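PDB 3LI9: histidine kinase from Methanosarcina mazei, which probably senses an extracellular signal through its double Cache domain, the part crystallised here, and passes it to a histidine kinase that autophosphorylates with ATP. Local coordinates for residues R41-T46 with V75-E80; Y190-S195 with K213-F218; K224-D229 with V249-E254. All blocks are in the same frame, centred on the assembly; numbering follows the deposited sequence.

Interaction 1 (R41-T46 with V75-E80); sequences RTLACT and VYLGYE
L43, on the long helix 13-48, drives its isobutyl group against V75 and L77 of strand 74-79, and this apolar meeting makes up most of the direct contact. CD2 of L43 comes closest, 3.7 Å from CG1 of V75. On the other flank, CD2 of L77 lies 4.0 Å from CG of L43 and equally near its CD2, so the leucine end sits between two side chains from alternate positions of the strand. With CG anti to the backbone N (chi1 179°), L43 reaches straight from the helix towards the strand. V75 presents CG1, the branch likewise anti to its own backbone N, while L77 leaves the strand aimed neither at the helix nor away from it, and its CD2 reaches the leucine.

The polar bonds run within the helix. O of T42 takes two donors from T46: N at 3.0 Å, the ordinary helical bond, and OG1 at 2.9 Å, the two arriving from opposite faces of the carbonyl plane. OG1 is thus satisfied by its own helix.

Between V75 and L77 on the strand, Y76 points away from the helix, and its OH bonds to D154 and lies near a bound buffer-like molecule, probably from the crystallisation liquor. I62 and I65 of helix 55-67 and A167 of strand 162-172 also touch L43.

The helix and strand axes approach to 10.3 Å and cross at -42°, a helix laid over one face of the antiparallel sheet, as in the PDC fold of Cache sensor domains. All residues that touch are buried, and the side chains that meet do so through hydrocarbon, which implies that shape and exclusion of water, rather than directed bonds, hold them together.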
loop_
_atom_site.group_PDB
_atom_site.type_symbol
_atom_site.label_atom_id
_atom_site.label_comp_id
_atom_site.label_asym_id
_atom_site.label_seq_id
_atom_site.Cartn_x
_atom_site.Cartn_y
_atom_site.Cartn_z
ATOM N N ARG A 41 -0.871 10.008 8.708
ATOM C CA ARG A 41 -0.735 10.143 10.156
ATOM C C ARG A 41 -0.765 11.592 10.598
ATOM O O ARG A 41 -1.381 11.895 11.633
ATOM C CB ARG A 41 0.540 9.481 10.595
ATOM C CG ARG A 41 0.492 9.252 12.113
ATOM C CD ARG A 41 1.469 8.074 12.524
ATOM N NE ARG A 41 1.328 7.822 13.955
ATOM C CZ ARG A 41 2.037 8.436 14.900
ATOM N NH1 ARG A 41 2.919 9.368 14.556
ATOM N NH2 ARG A 41 1.834 8.167 16.196
ATOM N N THR A 42 -0.123 12.482 9.834
ATOM C CA THR A 42 -0.087 13.884 10.229
ATOM C C THR A 42 -1.502 14.500 10.082
ATOM O O THR A 42 -1.945 15.252 10.951
ATOM C CB THR A 42 0.888 14.630 9.381
ATOM O OG1 THR A 42 2.172 14.090 9.695
ATOM C CG2 THR A 42 0.948 16.126 9.855
ATOM N N LEU A 43 -2.200 14.091 9.025
ATOM C CA LEU A 43 -3.640 14.517 8.874
ATOM C C LEU A 43 -4.483 14.002 10.038
ATOM O O LEU A 43 -5.330 14.762 10.592
ATOM C CB LEU A 43 -4.200 14.012 7.544
ATOM C CG LEU A 43 -5.678 14.354 7.250
ATOM C CD1 LEU A 43 -5.874 15.848 7.262
ATOM C CD2 LEU A 43 -5.987 13.763 5.768
ATOM N N ALA A 44 -4.250 12.762 10.478
ATOM C CA ALA A 44 -4.997 12.221 11.637
ATOM C C ALA A 44 -4.709 13.007 12.924
ATOM O O ALA A 44 -5.699 13.374 13.639
ATOM C CB ALA A 44 -4.725 10.691 11.837
ATOM N N CYS A 45 -3.439 13.401 13.134
ATOM C CA CYS A 45 -3.047 14.223 14.380
ATOM C C CYS A 45 -3.810 15.538 14.339
ATOM O O CYS A 45 -4.325 16.013 15.355
ATOM C CB CYS A 45 -1.553 14.552 14.378
ATOM S SG CYS A 45 -0.532 13.192 14.724
ATOM N N THR A 46 -3.789 16.170 13.169
ATOM C CA THR A 46 -4.403 17.463 13.005
ATOM C C THR A 46 -5.900 17.335 13.267
ATOM O O THR A 46 -6.460 18.151 14.007
ATOM C CB THR A 46 -4.168 17.967 11.619
ATOM O OG1 THR A 46 -2.729 18.015 11.440
ATOM C CG2 THR A 46 -4.779 19.331 11.423
ATOM N N VAL A 75 -7.424 11.309 -1.013
ATOM C CA VAL A 75 -7.171 11.656 0.392
ATOM C C VAL A 75 -8.569 11.754 1.022
ATOM O O VAL A 75 -9.525 12.275 0.430
ATOM C CB VAL A 75 -6.481 13.054 0.550
ATOM C CG1 VAL A 75 -6.212 13.428 2.084
ATOM C CG2 VAL A 75 -5.158 13.089 -0.208
ATOM N N TYR A 76 -8.670 11.195 2.237
ATOM C CA TYR A 76 -10.012 11.080 2.797
ATOM C C TYR A 76 -10.039 11.123 4.310
ATOM O O TYR A 76 -9.038 10.847 4.986
ATOM C CB TYR A 76 -10.724 9.852 2.254
ATOM C CG TYR A 76 -9.949 8.542 2.408
ATOM C CD1 TYR A 76 -10.065 7.804 3.559
ATOM C CD2 TYR A 76 -9.008 8.142 1.428
ATOM C CE1 TYR A 76 -9.339 6.587 3.739
ATOM C CE2 TYR A 76 -8.289 6.980 1.590
ATOM C CZ TYR A 76 -8.460 6.212 2.729
ATOM O OH TYR A 76 -7.732 5.056 2.818
ATOM N N LEU A 77 -11.256 11.387 4.845
ATOM C CA LEU A 77 -11.483 11.307 6.275
ATOM C C LEU A 77 -12.795 10.482 6.404
ATOM O O LEU A 77 -13.694 10.563 5.510
ATOM C CB LEU A 77 -11.790 12.721 6.808
ATOM C CG LEU A 77 -10.577 13.665 6.715
ATOM C CD1 LEU A 77 -11.071 15.109 7.034
ATOM C CD2 LEU A 77 -9.483 13.254 7.697
ATOM N N GLY A 78 -12.888 9.648 7.446
ATOM C CA GLY A 78 -14.167 8.945 7.653
ATOM C C GLY A 78 -14.387 8.949 9.180
ATOM O O GLY A 78 -13.529 8.551 9.909
ATOM N N TYR A 79 -15.536 9.465 9.638
ATOM C CA TYR A 79 -15.820 9.579 11.080
ATOM C C TYR A 79 -16.982 8.665 11.533
ATOM O O TYR A 79 -17.859 8.304 10.758
ATOM C CB TYR A 79 -16.208 10.983 11.394
ATOM C CG TYR A 79 -15.012 11.926 11.459
ATOM C CD1 TYR A 79 -14.430 12.438 10.295
ATOM C CD2 TYR A 79 -14.468 12.305 12.715
ATOM C CE1 TYR A 79 -13.322 13.329 10.401
ATOM C CE2 TYR A 79 -13.365 13.193 12.801
ATOM C CZ TYR A 79 -12.820 13.662 11.636
ATOM O OH TYR A 79 -11.779 14.613 11.730
ATOM N N GLU A 80 -16.881 8.263 12.788
ATOM C CA GLU A 80 -18.004 7.620 13.489
ATOM C C GLU A 80 -19.178 8.566 13.541
ATOM O O GLU A 80 -19.114 9.769 13.384
ATOM C CB GLU A 80 -17.545 7.300 14.934
ATOM C CG GLU A 80 -16.465 6.287 15.060
ATOM C CD GLU A 80 -16.973 4.874 14.752
ATOM O OE1 GLU A 80 -17.576 4.254 15.648
ATOM O OE2 GLU A 80 -16.756 4.382 13.641
#

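Interaction 2 (Y190-S195 with K213-F218); sequences YAFMVS and KSLSDF
OG of S214 is gripped by several groups: it accepts from N of S216 at 3.0 Å, closing an ST turn, and from OG of S216 at 3.2 Å, and it is also bonded to O of T197. This turn opens the 3-10 segment 215-217, in the loop that leads from strand 190-194 to helix 221-231 in the PDC (Cache) fold. A shorter bond joins S214 to the far end of the 3-10 segment: N of S214 donates to OD2 of D217 at 2.8 Å, nearly straight at 173°, reaching the oxygen from above the carboxylate plane. The backbone adds D217 N to S214 O, so S214 and D217 are joined by two bonds running in opposite directions.

Held by this turn, L215 points its side chain at the strand, where F192 and V194 face it. CG lies anti to the carbonyl carbon (chi1 -69°), and the two methyls divide the work. CD1 meets CG1 of V194, the two side chains crossing at about a right angle, while CD2 approaches the F192 ring obliquely. On the strand, V194 CG1 also lies at the edge of the F192 ring, in its plane, so the valine methyl touches both the ring and the leucine. L215 is further enclosed by I223, A227 and I230 of helix 221-231, which makes it a link between sheet and helix. The apolar spacings are ordinary van der Waals ones: CD1 of L215 stands 4.1 Å from CG1 of V194, and CD2 of L215 stands 4.2 Å from CE1 of F192.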
loop_
_atom_site.group_PDB
_atom_site.type_symbol
_atom_site.label_atom_id
_atom_site.label_comp_id
_atom_site.label_asym_id
_atom_site.label_seq_id
_atom_site.Cartn_x
_atom_site.Cartn_y
_atom_site.Cartn_z
ATOM N N TYR A 190 16.550 -10.304 -12.955
ATOM C CA TYR A 190 15.503 -9.245 -12.980
ATOM C C TYR A 190 14.953 -9.152 -11.564
ATOM O O TYR A 190 15.481 -9.772 -10.635
ATOM C CB TYR A 190 14.397 -9.634 -13.953
ATOM C CG TYR A 190 13.675 -10.949 -13.630
ATOM C CD1 TYR A 190 12.464 -10.975 -12.921
ATOM C CD2 TYR A 190 14.189 -12.220 -14.086
ATOM C CE1 TYR A 190 11.792 -12.163 -12.647
ATOM C CE2 TYR A 190 13.510 -13.421 -13.788
ATOM C CZ TYR A 190 12.326 -13.372 -13.088
ATOM O OH TYR A 190 11.660 -14.527 -12.804
ATOM N N ALA A 191 13.903 -8.331 -11.382
ATOM C CA ALA A 191 13.472 -8.040 -10.012
ATOM C C ALA A 191 11.977 -7.840 -10.086
ATOM O O ALA A 191 11.429 -7.487 -11.157
ATOM C CB ALA A 191 14.083 -6.693 -9.580
ATOM N N PHE A 192 11.307 -8.051 -8.965
ATOM C CA PHE A 192 9.864 -7.648 -8.867
ATOM C C PHE A 192 9.522 -7.394 -7.383
ATOM O O PHE A 192 10.277 -7.750 -6.507
ATOM C CB PHE A 192 8.915 -8.740 -9.452
ATOM C CG PHE A 192 9.059 -10.079 -8.813
ATOM C CD1 PHE A 192 8.366 -10.414 -7.631
ATOM C CD2 PHE A 192 9.842 -11.026 -9.420
ATOM C CE1 PHE A 192 8.515 -11.744 -7.033
ATOM C CE2 PHE A 192 9.968 -12.315 -8.841
ATOM C CZ PHE A 192 9.330 -12.657 -7.683
HETATM N N MSE A 193 8.411 -6.732 -7.108
HETATM C CA MSE A 193 8.018 -6.487 -5.725
HETATM C C MSE A 193 6.765 -7.278 -5.447
HETATM O O MSE A 193 5.946 -7.483 -6.355
HETATM C CB MSE A 193 7.704 -4.983 -5.487
HETATM C CG MSE A 193 8.910 -4.215 -5.457
HETATM SE SE MSE A 193 9.249 -3.797 -3.503
HETATM C CE MSE A 193 8.014 -2.452 -3.743
ATOM N N VAL A 194 6.600 -7.716 -4.198
ATOM C CA VAL A 194 5.356 -8.360 -3.765
ATOM C C VAL A 194 4.803 -7.711 -2.510
ATOM O O VAL A 194 5.565 -7.065 -1.754
ATOM C CB VAL A 194 5.484 -9.913 -3.540
ATOM C CG1 VAL A 194 5.951 -10.610 -4.886
ATOM C CG2 VAL A 194 6.491 -10.224 -2.434
ATOM N N SER A 195 3.525 -7.927 -2.268
ATOM C CA SER A 195 2.932 -7.431 -1.033
ATOM C C SER A 195 3.264 -8.429 0.149
ATOM O O SER A 195 3.932 -9.464 -0.055
ATOM C CB SER A 195 1.417 -7.334 -1.196
ATOM O OG SER A 195 0.894 -8.663 -1.256
ATOM N N LYS A 213 -1.846 -12.693 -8.914
ATOM C CA LYS A 213 -1.271 -13.955 -8.509
ATOM C C LYS A 213 -0.382 -13.698 -7.297
ATOM O O LYS A 213 0.171 -12.612 -7.186
ATOM C CB LYS A 213 -0.391 -14.480 -9.630
ATOM C CG LYS A 213 0.257 -15.863 -9.255
ATOM C CD LYS A 213 0.787 -16.571 -10.514
ATOM C CE LYS A 213 -0.278 -16.666 -11.632
ATOM N NZ LYS A 213 -1.091 -17.906 -11.478
ATOM N N SER A 214 -0.245 -14.672 -6.410
ATOM C CA SER A 214 0.686 -14.598 -5.316
ATOM C C SER A 214 1.774 -15.681 -5.411
ATOM O O SER A 214 1.588 -16.728 -6.062
ATOM C CB SER A 214 -0.093 -14.877 -4.007
ATOM O OG SER A 214 0.840 -14.959 -2.943
ATOM N N LEU A 215 2.931 -15.405 -4.830
ATOM C CA LEU A 215 3.971 -16.417 -4.693
ATOM C C LEU A 215 3.392 -17.672 -4.094
ATOM O O LEU A 215 3.826 -18.779 -4.448
ATOM C CB LEU A 215 5.117 -15.925 -3.788
ATOM C CG LEU A 215 5.929 -14.817 -4.434
ATOM C CD1 LEU A 215 6.995 -14.281 -3.444
ATOM C CD2 LEU A 215 6.609 -15.267 -5.656
ATOM N N SER A 216 2.443 -17.538 -3.180
ATOM C CA SER A 216 1.979 -18.759 -2.518
ATOM C C SER A 216 1.201 -19.655 -3.503
ATOM O O SER A 216 0.893 -20.785 -3.167
ATOM C CB SER A 216 1.153 -18.444 -1.240
ATOM O OG SER A 216 0.000 -17.740 -1.582
ATOM N N ASP A 217 0.899 -19.154 -4.710
ATOM C CA ASP A 217 0.188 -19.920 -5.752
ATOM C C ASP A 217 1.079 -20.836 -6.603
ATOM O O ASP A 217 0.581 -21.557 -7.485
ATOM C CB ASP A 217 -0.513 -18.966 -6.744
ATOM C CG ASP A 217 -1.677 -18.205 -6.120
ATOM O OD1 ASP A 217 -2.397 -18.836 -5.313
ATOM O OD2 ASP A 217 -1.886 -16.990 -6.473
ATOM N N PHE A 218 2.385 -20.763 -6.428
ATOM C CA PHE A 218 3.296 -21.548 -7.248
ATOM C C PHE A 218 3.452 -22.931 -6.650
ATOM O O PHE A 218 3.575 -23.082 -5.433
ATOM C CB PHE A 218 4.661 -20.887 -7.340
ATOM C CG PHE A 218 4.684 -19.664 -8.284
ATOM C CD1 PHE A 218 5.378 -19.674 -9.456
ATOM C CD2 PHE A 218 4.014 -18.513 -7.910
ATOM C CE1 PHE A 218 5.375 -18.533 -10.319
ATOM C CE2 PHE A 218 3.997 -17.396 -8.733
ATOM C CZ PHE A 218 4.659 -17.410 -9.919
#

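Interaction 3 (K224-D229 with V249-E254); sequences KNAASD and VIMFYE
With chi1 of 46°, CG of Y253 falls between the backbone N and the carbonyl carbon, and the ring is carried towards helix 221-231; D229 CG, anti to its carbonyl carbon, brings its carboxylate to the hydroxyl. OH of Y253 donates to OD2 of D229 at 2.6 Å, a short bond taken on the anti side, 21° out of the carboxylate plane. Ring and carboxylate planes stand 48° apart. CB of D229, 3.5 Å from CE1 of Y253, and CB of A226, 3.6 Å from CE2 of Y253, both approach the ring obliquely. The small A226 also meets the selenium atom of M251, a selenomethionine, at 4.2 Å. Were Y253 an alanine, the carboxylate of D229 would probably lose its hydroxyl partner and a gap open beside A226.

The helix segment runs almost parallel to the strand segment, with axes 9.8 Å from each other. Strand 248-256 lies between 261-268 and 236-241 in the four-stranded antiparallel sheet, and F252, next to Y253 in the strand, touches helix 13-48 instead.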
loop_
_atom_site.group_PDB
_atom_site.type_symbol
_atom_site.label_atom_id
_atom_site.label_comp_id
_atom_site.label_asym_id
_atom_site.label_seq_id
_atom_site.Cartn_x
_atom_site.Cartn_y
_atom_site.Cartn_z
ATOM N N LYS A 224 6.924 -21.285 -2.110
ATOM C CA LYS A 224 6.072 -21.285 -0.927
ATOM C C LYS A 224 6.819 -20.925 0.399
ATOM O O LYS A 224 6.253 -20.234 1.276
ATOM C CB LYS A 224 5.382 -22.664 -0.775
ATOM C CG LYS A 224 4.273 -22.839 -1.790
ATOM C CD LYS A 224 3.595 -24.240 -1.577
ATOM C CE LYS A 224 3.060 -24.738 -2.862
ATOM N NZ LYS A 224 2.042 -23.727 -3.271
ATOM N N ASN A 225 8.030 -21.425 0.561
ATOM C CA ASN A 225 8.902 -21.083 1.739
ATOM C C ASN A 225 9.297 -19.586 1.769
ATOM O O ASN A 225 9.209 -18.928 2.829
ATOM C CB ASN A 225 10.137 -21.948 1.809
ATOM C CG ASN A 225 9.772 -23.412 2.103
ATOM O OD1 ASN A 225 8.681 -23.682 2.638
ATOM N ND2 ASN A 225 10.648 -24.309 1.764
ATOM N N ALA A 226 9.584 -19.064 0.585
ATOM C CA ALA A 226 9.914 -17.615 0.466
ATOM C C ALA A 226 8.680 -16.846 0.885
ATOM O O ALA A 226 8.792 -15.869 1.602
ATOM C CB ALA A 226 10.413 -17.242 -0.988
ATOM N N ALA A 227 7.514 -17.257 0.403
ATOM C CA ALA A 227 6.323 -16.496 0.627
ATOM C C ALA A 227 5.996 -16.488 2.124
ATOM O O ALA A 227 5.595 -15.472 2.700
ATOM C CB ALA A 227 5.158 -16.996 -0.239
ATOM N N SER A 228 6.286 -17.615 2.800
ATOM C CA SER A 228 6.058 -17.631 4.269
ATOM C C SER A 228 6.977 -16.653 4.992
ATOM O O SER A 228 6.524 -15.973 5.911
ATOM C CB SER A 228 6.356 -19.028 4.869
ATOM O OG SER A 228 5.387 -19.923 4.402
ATOM N N ASP A 229 8.234 -16.611 4.589
ATOM C CA ASP A 229 9.232 -15.645 5.134
ATOM C C ASP A 229 8.812 -14.197 4.879
ATOM O O ASP A 229 8.831 -13.361 5.783
ATOM C CB ASP A 229 10.568 -15.856 4.501
ATOM C CG ASP A 229 11.332 -17.101 5.108
ATOM O OD1 ASP A 229 10.765 -17.734 6.022
ATOM O OD2 ASP A 229 12.463 -17.343 4.665
ATOM N N VAL A 249 17.986 -20.992 -10.236
ATOM C CA VAL A 249 17.885 -19.513 -10.096
ATOM C C VAL A 249 17.796 -19.348 -8.608
ATOM O O VAL A 249 17.285 -20.210 -7.891
ATOM C CB VAL A 249 16.604 -18.802 -10.766
ATOM C CG1 VAL A 249 16.712 -18.776 -12.324
ATOM C CG2 VAL A 249 15.333 -19.446 -10.330
ATOM N N ILE A 250 18.312 -18.229 -8.122
ATOM C CA ILE A 250 18.202 -17.947 -6.719
ATOM C C ILE A 250 17.272 -16.745 -6.619
ATOM O O ILE A 250 17.456 -15.812 -7.394
ATOM C CB ILE A 250 19.560 -17.517 -6.183
ATOM C CG1 ILE A 250 20.582 -18.656 -6.414
ATOM C CG2 ILE A 250 19.488 -17.330 -4.655
ATOM C CD1 ILE A 250 21.948 -18.132 -6.434
HETATM N N MSE A 251 16.324 -16.801 -5.698
HETATM C CA MSE A 251 15.428 -15.644 -5.485
HETATM C C MSE A 251 15.902 -15.066 -4.143
HETATM O O MSE A 251 15.755 -15.740 -3.082
HETATM C CB MSE A 251 14.011 -16.183 -5.518
HETATM C CG MSE A 251 13.018 -15.534 -4.671
HETATM SE SE MSE A 251 11.247 -16.302 -5.038
HETATM C CE MSE A 251 11.506 -16.663 -6.816
ATOM N N PHE A 252 16.361 -13.805 -4.183
ATOM C CA PHE A 252 16.744 -13.072 -2.998
ATOM C C PHE A 252 15.588 -12.142 -2.618
ATOM O O PHE A 252 15.062 -11.433 -3.511
ATOM C CB PHE A 252 17.930 -12.219 -3.229
ATOM C CG PHE A 252 19.182 -12.979 -3.609
ATOM C CD1 PHE A 252 20.099 -13.308 -2.615
ATOM C CD2 PHE A 252 19.432 -13.255 -4.946
ATOM C CE1 PHE A 252 21.312 -14.006 -3.005
ATOM C CE2 PHE A 252 20.620 -13.901 -5.343
ATOM C CZ PHE A 252 21.521 -14.288 -4.367
ATOM N N TYR A 253 15.115 -12.241 -1.389
ATOM C CA TYR A 253 13.959 -11.385 -1.037
ATOM C C TYR A 253 14.336 -10.607 0.223
ATOM O O TYR A 253 14.930 -11.158 1.178
ATOM C CB TYR A 253 12.679 -12.155 -0.838
ATOM C CG TYR A 253 12.827 -13.410 0.036
ATOM C CD1 TYR A 253 12.611 -13.360 1.402
ATOM C CD2 TYR A 253 13.294 -14.609 -0.548
ATOM C CE1 TYR A 253 12.771 -14.532 2.191
ATOM C CE2 TYR A 253 13.486 -15.756 0.236
ATOM C CZ TYR A 253 13.228 -15.728 1.549
ATOM O OH TYR A 253 13.465 -16.917 2.271
ATOM N N GLU A 254 13.968 -9.315 0.256
ATOM C CA GLU A 254 14.318 -8.479 1.438
ATOM C C GLU A 254 13.119 -7.618 1.746
ATOM O O GLU A 254 12.442 -7.100 0.855
ATOM C CB GLU A 254 15.538 -7.593 1.157
ATOM C CG GLU A 254 16.868 -8.369 1.112
ATOM C CD GLU A 254 17.239 -8.903 2.470
ATOM O OE1 GLU A 254 16.730 -8.468 3.508
ATOM O OE2 GLU A 254 18.079 -9.814 2.467
#

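In the fold
Along the chain the three contacts follow in series, all within the Cache domain. Interaction 1 belongs to the seven-stranded sheet and lies on the opposite side of the chain's centre from the others, its centre 32 Å from that of interaction 2 and 36 Å from that of interaction 3. Interactions 2 and 3 are neighbours, centres 9 Å apart: both reach the four-stranded sheet, and helix 221-231 joins them, with K224 NZ bonded to F218 O and A227 packed on L215. Helix 13-48, which supplies residues 41-46, also touches F252 and E254 of the second sheet, so this one long helix spans both halves of the double sensor.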